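Local coordinates for protein ultraspiracle (PDB 1HG4) that probably acts as a nuclear hormone receptor and transcription factor, whose ligand-binding domain is held here in an inactive conformation with a phospholipid bound, at residues Phe61-Tyr66 and Ile83-Ala88; Val76-Gln81 and Gln265-Pro270. All coordinates share one frame; numbering follows the deposited sequence.

From the N terminus, helix 46-68 supplies Phe61-Tyr66, and after sixteen intervening residues, past the connection between the two helices, Ile83-Ala88 on helix 78-100 comes back to it, so interaction 1 closes a short, local loop. Within that loop lies Val76-Gln81, which leads into helix 78-100; its partner Gln265-Pro270 appears only after another 183 residues, where helix 258-266 ends and the chain runs on. Interaction 2 therefore begins inside the loop of interaction 1 and closes beyond it: the two cross. Their centres are 10 Å apart. Interaction 1 pairs helices 46-68 and 78-100, interaction 2 lays the end of helix 258-266 on the start of helix 78-100, and Gln-265 ties it to helix 46-68 through probable hydrogen bonds to Glu-65 and Phe-61.

Interaction 1. Residues Phe61-Tyr66 and Ile83-Ala88; sequences FQMVEY and ILLKAA
Carboxylate oxygen OE2 of Glu-65, next in sequence to the Val-64 that packs on Leu-85, is gripped twice: it accepts a hydrogen bond from Gln-265 NE2 and forms a salt bridge with Arg-68. The same Gln-265 amide also reaches Phe-61 O, so the polar side of helix 46-68 is tied to helix 258-266, while the side facing Ile83-Ala88 is purely apolar. No hydrogen bond crosses between the two segments, whose nearest CA atoms, those of Val-64 and Leu-85, lie 7.5 Å apart.

Leu-85 carries the contact, pointing at the opposite helix and offering one methyl to each of two neighbours. Its CD1 meets CG2 of Val-64 at 4.2 Å, whereas its CD2 lies 4.4 Å from SD of Met-63. Val-64 holds CG1 anti to the backbone N (chi1 171°), which turns the other methyl, CG2, to the leucine. Met-63 runs out almost fully extended as far as sulfur, bringing SD rather than its CE to CD2. These are loose van der Waals approaches, closed in by further side chains: Phe-262 touches both Val-64 and Leu-85, and Met-63, whose side chain is about 8 Å from the bound lipid, also rests on Trp-89, Leu-92 and Leu-93, further along helix 78-100.

Here is a worked case of apolar helix-to-helix packing in the helical sandwich of a nuclear receptor ligand-binding domain, with the C-terminal helix lying over the seam, consistent with an inactive conformation.

Interaction 2. Residues Val76-Gln81 and Gln265-Pro270; sequences VPLDDQ and QLEAPP
Leu-78 and Leu-266 lie antiparallel, flank to flank. CD2 of Leu-78 lies 3.9 Å from CD1 of Leu-266. The other methyl of Leu-78 serves a different neighbour: the stem of Glu-267 runs perpendicular to this leucine, and its CG sits 3.7 Å from Leu-78 CD1. The glutamate holds CG beside its backbone N, anti to the carbonyl carbon, which sets that carbon on the methyl; the chain beyond it is extended, with Glu-267 OE2 4.0 Å from Leu-78 CD1.

Gln-81 meets Leu-266 at a slant, and touches it in two places. Its CB is 3.8 Å from Leu-266 CD1, and its OE1 lies against the leucine methyls, 3.7 Å from CD2. The opposite end of the amide is firmly occupied. NE2 donates to Val-76 O at 2.9 Å through a nearly straight bond (167°), with the oxygen almost in the amide plane, although the donor is tilted 25° from the carbonyl plane. The first torsion (chi1 -65°) sets CG beside the backbone N, and the chain then runs extended back toward the helix start, where Pro-77 is the N-cap, bringing NE2 to Val-76 O; the bond fixes the rotation of the amide. Replacing Gln-81 by alanine removes the amide, and Val-76 O would probably lose this donor while a gap opened beside the methyls of Leu-266.

A second subunit, another copy of the protein, closes in: its Asp-212 accepts a hydrogen bond from Leu-78 N, and its Arg-216 packs on Leu-78 and Gln-81. Within the chain, the contact joins the N-terminal turn of helix 78-100 to the last turn of helix 258-266, with Leu-266 also resting on Val-64 of helix 46-68, so that the C-terminal helix lies against both.

Interaction 1. Residues Phe61-Tyr66 and Ile83-Ala88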
loop_
_atom_site.group_PDB
_atom_site.type_symbol
_atom_site.label_atom_id
_atom_site.label_comp_id
_atom_site.label_asym_id
_atom_site.label_seq_id
_atom_site.Cartn_x
_atom_site.Cartn_y
_atom_site.Cartn_z
ATOM N N PHE A 61 -3.626 -8.377 29.540
ATOM C CA PHE A 61 -4.686 -9.297 29.147
ATOM C C PHE A 61 -5.757 -8.513 28.401
ATOM O O PHE A 61 -6.213 -8.917 27.336
ATOM C CB PHE A 61 -5.319 -9.961 30.375
ATOM C CG PHE A 61 -6.309 -11.038 30.032
ATOM C CD1 PHE A 61 -7.649 -10.727 29.823
ATOM C CD2 PHE A 61 -5.893 -12.361 29.867
ATOM C CE1 PHE A 61 -8.564 -11.723 29.451
ATOM C CE2 PHE A 61 -6.803 -13.364 29.495
ATOM C CZ PHE A 61 -8.136 -13.042 29.289
ATOM N N GLN A 62 -6.154 -7.391 28.990
ATOM C CA GLN A 62 -7.174 -6.534 28.418
ATOM C C GLN A 62 -6.767 -6.021 27.048
ATOM O O GLN A 62 -7.593 -5.950 26.133
ATOM C CB GLN A 62 -7.455 -5.367 29.370
ATOM C CG GLN A 62 -8.250 -5.780 30.604
ATOM C CD GLN A 62 -8.108 -4.801 31.755
ATOM O OE1 GLN A 62 -8.181 -3.586 31.573
ATOM N NE2 GLN A 62 -7.919 -5.335 32.962
ATOM N N MET A 63 -5.487 -5.688 26.909
ATOM C CA MET A 63 -4.951 -5.180 25.656
ATOM C C MET A 63 -5.156 -6.176 24.534
ATOM O O MET A 63 -5.561 -5.807 23.430
ATOM C CB MET A 63 -3.462 -4.881 25.796
ATOM C CG MET A 63 -2.858 -4.296 24.533
ATOM S SD MET A 63 -1.073 -4.275 24.588
ATOM C CE MET A 63 -0.821 -3.210 26.050
ATOM N N VAL A 64 -4.862 -7.439 24.819
ATOM C CA VAL A 64 -5.021 -8.498 23.828
ATOM C C VAL A 64 -6.477 -8.584 23.368
ATOM O O VAL A 64 -6.743 -8.681 22.173
ATOM C CB VAL A 64 -4.560 -9.866 24.404
ATOM C CG1 VAL A 64 -4.926 -10.989 23.454
ATOM C CG2 VAL A 64 -3.059 -9.836 24.636
ATOM N N GLU A 65 -7.419 -8.521 24.311
ATOM C CA GLU A 65 -8.835 -8.591 23.962
ATOM C C GLU A 65 -9.251 -7.334 23.224
ATOM O O GLU A 65 -10.150 -7.360 22.380
ATOM C CB GLU A 65 -9.690 -8.787 25.207
ATOM C CG GLU A 65 -9.452 -10.130 25.909
ATOM C CD GLU A 65 -9.493 -11.326 24.972
ATOM O OE1 GLU A 65 -10.409 -11.420 24.125
ATOM O OE2 GLU A 65 -8.605 -12.186 25.086
ATOM N N TYR A 66 -8.585 -6.233 23.537
ATOM C CA TYR A 66 -8.846 -4.957 22.869
ATOM C C TYR A 66 -8.508 -5.090 21.383
ATOM O O TYR A 66 -9.340 -4.777 20.528
ATOM C CB TYR A 66 -7.991 -3.862 23.511
ATOM C CG TYR A 66 -7.645 -2.705 22.611
ATOM C CD1 TYR A 66 -8.614 -1.787 22.204
ATOM C CD2 TYR A 66 -6.328 -2.510 22.186
ATOM C CE1 TYR A 66 -8.274 -0.689 21.394
ATOM C CE2 TYR A 66 -5.979 -1.423 21.380
ATOM C CZ TYR A 66 -6.949 -0.516 20.992
ATOM O OH TYR A 66 -6.561 0.571 20.245
ATOM N N ILE A 83 3.194 -9.997 16.376
ATOM C CA ILE A 83 4.219 -8.976 16.189
ATOM C C ILE A 83 3.706 -7.574 16.518
ATOM O O ILE A 83 4.409 -6.770 17.142
ATOM C CB ILE A 83 4.780 -9.019 14.740
ATOM C CG1 ILE A 83 5.564 -10.317 14.529
ATOM C CG2 ILE A 83 5.710 -7.834 14.481
ATOM C CD1 ILE A 83 6.114 -10.471 13.115
ATOM N N LEU A 84 2.473 -7.290 16.117
ATOM C CA LEU A 84 1.870 -5.981 16.368
ATOM C C LEU A 84 1.747 -5.726 17.858
ATOM O O LEU A 84 2.051 -4.629 18.323
ATOM C CB LEU A 84 0.488 -5.892 15.710
ATOM C CG LEU A 84 0.511 -5.926 14.177
ATOM C CD1 LEU A 84 -0.890 -6.106 13.617
ATOM C CD2 LEU A 84 1.131 -4.645 13.668
ATOM N N LEU A 85 1.292 -6.732 18.598
ATOM C CA LEU A 85 1.136 -6.589 20.036
ATOM C C LEU A 85 2.491 -6.430 20.738
ATOM O O LEU A 85 2.628 -5.635 21.664
ATOM C CB LEU A 85 0.388 -7.794 20.607
ATOM C CG LEU A 85 -1.105 -7.845 20.276
ATOM C CD1 LEU A 85 -1.686 -9.191 20.699
ATOM C CD2 LEU A 85 -1.818 -6.721 20.988
ATOM N N LYS A 86 3.486 -7.181 20.287
ATOM C CA LYS A 86 4.816 -7.120 20.875
ATOM C C LYS A 86 5.449 -5.744 20.664
ATOM O O LYS A 86 6.212 -5.250 21.500
ATOM C CB LYS A 86 5.700 -8.209 20.253
ATOM C CG LYS A 86 7.156 -8.144 20.649
ATOM C CD LYS A 86 7.348 -8.494 22.110
ATOM C CE LYS A 86 8.801 -8.302 22.517
ATOM N NZ LYS A 86 9.725 -8.999 21.560
ATOM N N ALA A 87 5.131 -5.116 19.543
ATOM C CA ALA A 87 5.705 -3.809 19.246
ATOM C C ALA A 87 4.982 -2.643 19.896
ATOM O O ALA A 87 5.599 -1.652 20.221
ATOM C CB ALA A 87 5.773 -3.598 17.721
ATOM N N ALA A 88 3.681 -2.749 20.117
ATOM C CA ALA A 88 2.951 -1.626 20.704
ATOM C C ALA A 88 2.534 -1.692 22.180
ATOM O O ALA A 88 2.167 -0.653 22.738
ATOM C CB ALA A 88 1.699 -1.318 19.834
#

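Interaction 2. Residues Val76-Gln81 and Gln265-Pro270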
loop_
_atom_site.group_PDB
_atom_site.type_symbol
_atom_site.label_atom_id
_atom_site.label_comp_id
_atom_site.label_asym_id
_atom_site.label_seq_id
_atom_site.Cartn_x
_atom_site.Cartn_y
_atom_site.Cartn_z
ATOM N N VAL A 76 -5.682 -10.416 10.007
ATOM C CA VAL A 76 -4.325 -10.596 9.551
ATOM C C VAL A 76 -3.846 -11.922 10.107
ATOM O O VAL A 76 -4.397 -12.432 11.080
ATOM C CB VAL A 76 -3.417 -9.454 10.018
ATOM C CG1 VAL A 76 -4.059 -8.135 9.657
ATOM C CG2 VAL A 76 -3.154 -9.549 11.503
ATOM N N PRO A 77 -2.844 -12.529 9.466
ATOM C CA PRO A 77 -2.378 -13.813 10.004
ATOM C C PRO A 77 -1.904 -13.691 11.458
ATOM O O PRO A 77 -1.360 -12.659 11.871
ATOM C CB PRO A 77 -1.260 -14.217 9.033
ATOM C CG PRO A 77 -0.823 -12.908 8.397
ATOM C CD PRO A 77 -2.107 -12.137 8.249
ATOM N N LEU A 78 -2.139 -14.749 12.227
ATOM C CA LEU A 78 -1.768 -14.808 13.640
ATOM C C LEU A 78 -0.349 -14.311 13.893
ATOM O O LEU A 78 -0.100 -13.543 14.818
ATOM C CB LEU A 78 -1.886 -16.246 14.137
ATOM C CG LEU A 78 -2.859 -16.484 15.285
ATOM C CD1 LEU A 78 -2.893 -17.975 15.638
ATOM C CD2 LEU A 78 -2.438 -15.639 16.486
ATOM N N ASP A 79 0.588 -14.751 13.066
ATOM C CA ASP A 79 1.966 -14.337 13.247
ATOM C C ASP A 79 2.081 -12.823 13.215
ATOM O O ASP A 79 2.884 -12.248 13.937
ATOM C CB ASP A 79 2.873 -14.992 12.193
ATOM C CG ASP A 79 2.973 -16.513 12.373
ATOM O OD1 ASP A 79 2.466 -17.035 13.394
ATOM O OD2 ASP A 79 3.557 -17.196 11.503
ATOM N N ASP A 80 1.268 -12.172 12.397
ATOM C CA ASP A 80 1.316 -10.721 12.318
ATOM C C ASP A 80 0.735 -10.122 13.595
ATOM O O ASP A 80 1.280 -9.158 14.134
ATOM C CB ASP A 80 0.515 -10.196 11.112
ATOM C CG ASP A 80 1.306 -10.216 9.810
ATOM O OD1 ASP A 80 2.553 -10.306 9.870
ATOM O OD2 ASP A 80 0.675 -10.122 8.727
ATOM N N GLN A 81 -0.369 -10.697 14.069
ATOM C CA GLN A 81 -1.049 -10.208 15.263
ATOM C C GLN A 81 -0.119 -10.197 16.462
ATOM O O GLN A 81 -0.143 -9.267 17.278
ATOM C CB GLN A 81 -2.268 -11.077 15.572
ATOM C CG GLN A 81 -3.364 -11.012 14.522
ATOM C CD GLN A 81 -4.522 -11.919 14.869
ATOM O OE1 GLN A 81 -4.937 -11.990 16.028
ATOM N NE2 GLN A 81 -5.054 -12.616 13.873
ATOM N N GLN A 265 -3.037 -16.503 24.196
ATOM C CA GLN A 265 -4.317 -15.880 24.521
ATOM C C GLN A 265 -5.120 -15.705 23.238
ATOM O O GLN A 265 -6.333 -15.916 23.227
ATOM C CB GLN A 265 -4.134 -14.521 25.204
ATOM C CG GLN A 265 -5.428 -14.000 25.832
ATOM C CD GLN A 265 -5.265 -12.686 26.570
ATOM O OE1 GLN A 265 -4.249 -12.451 27.215
ATOM N NE2 GLN A 265 -6.282 -11.833 26.503
ATOM N N LEU A 266 -4.445 -15.329 22.153
ATOM C CA LEU A 266 -5.136 -15.145 20.884
ATOM C C LEU A 266 -5.775 -16.437 20.397
ATOM O O LEU A 266 -6.922 -16.435 19.959
ATOM C CB LEU A 266 -4.173 -14.595 19.819
ATOM C CG LEU A 266 -3.861 -13.104 19.964
ATOM C CD1 LEU A 266 -2.757 -12.697 19.014
ATOM C CD2 LEU A 266 -5.118 -12.299 19.715
ATOM N N GLU A 267 -5.037 -17.543 20.485
ATOM C CA GLU A 267 -5.541 -18.841 20.037
ATOM C C GLU A 267 -6.639 -19.363 20.943
ATOM O O GLU A 267 -7.237 -20.399 20.673
ATOM C CB GLU A 267 -4.410 -19.872 19.970
ATOM C CG GLU A 267 -3.382 -19.593 18.889
ATOM C CD GLU A 267 -2.251 -20.614 18.878
ATOM O OE1 GLU A 267 -1.592 -20.786 19.928
ATOM O OE2 GLU A 267 -2.011 -21.238 17.817
ATOM N N ALA A 268 -6.914 -18.634 22.012
ATOM C CA ALA A 268 -7.946 -19.046 22.945
ATOM C C ALA A 268 -9.174 -18.170 22.767
ATOM O O ALA A 268 -9.084 -17.063 22.238
ATOM C CB ALA A 268 -7.429 -18.939 24.366
ATOM N N PRO A 269 -10.343 -18.654 23.213
ATOM C CA PRO A 269 -11.567 -17.867 23.077
ATOM C C PRO A 269 -11.521 -16.671 24.008
ATOM O O PRO A 269 -10.714 -16.622 24.934
ATOM C CB PRO A 269 -12.652 -18.856 23.488
ATOM C CG PRO A 269 -11.976 -19.625 24.569
ATOM C CD PRO A 269 -10.608 -19.897 23.958
ATOM N N PRO A 270 -12.378 -15.678 23.766
ATOM C CA PRO A 270 -12.364 -14.515 24.652
ATOM C C PRO A 270 -13.081 -14.830 25.966
ATOM O O PRO A 270 -13.799 -15.820 26.070
ATOM C CB PRO A 270 -13.088 -13.452 23.828
ATOM C CG PRO A 270 -14.051 -14.264 22.999
ATOM C CD PRO A 270 -13.194 -15.425 22.562
#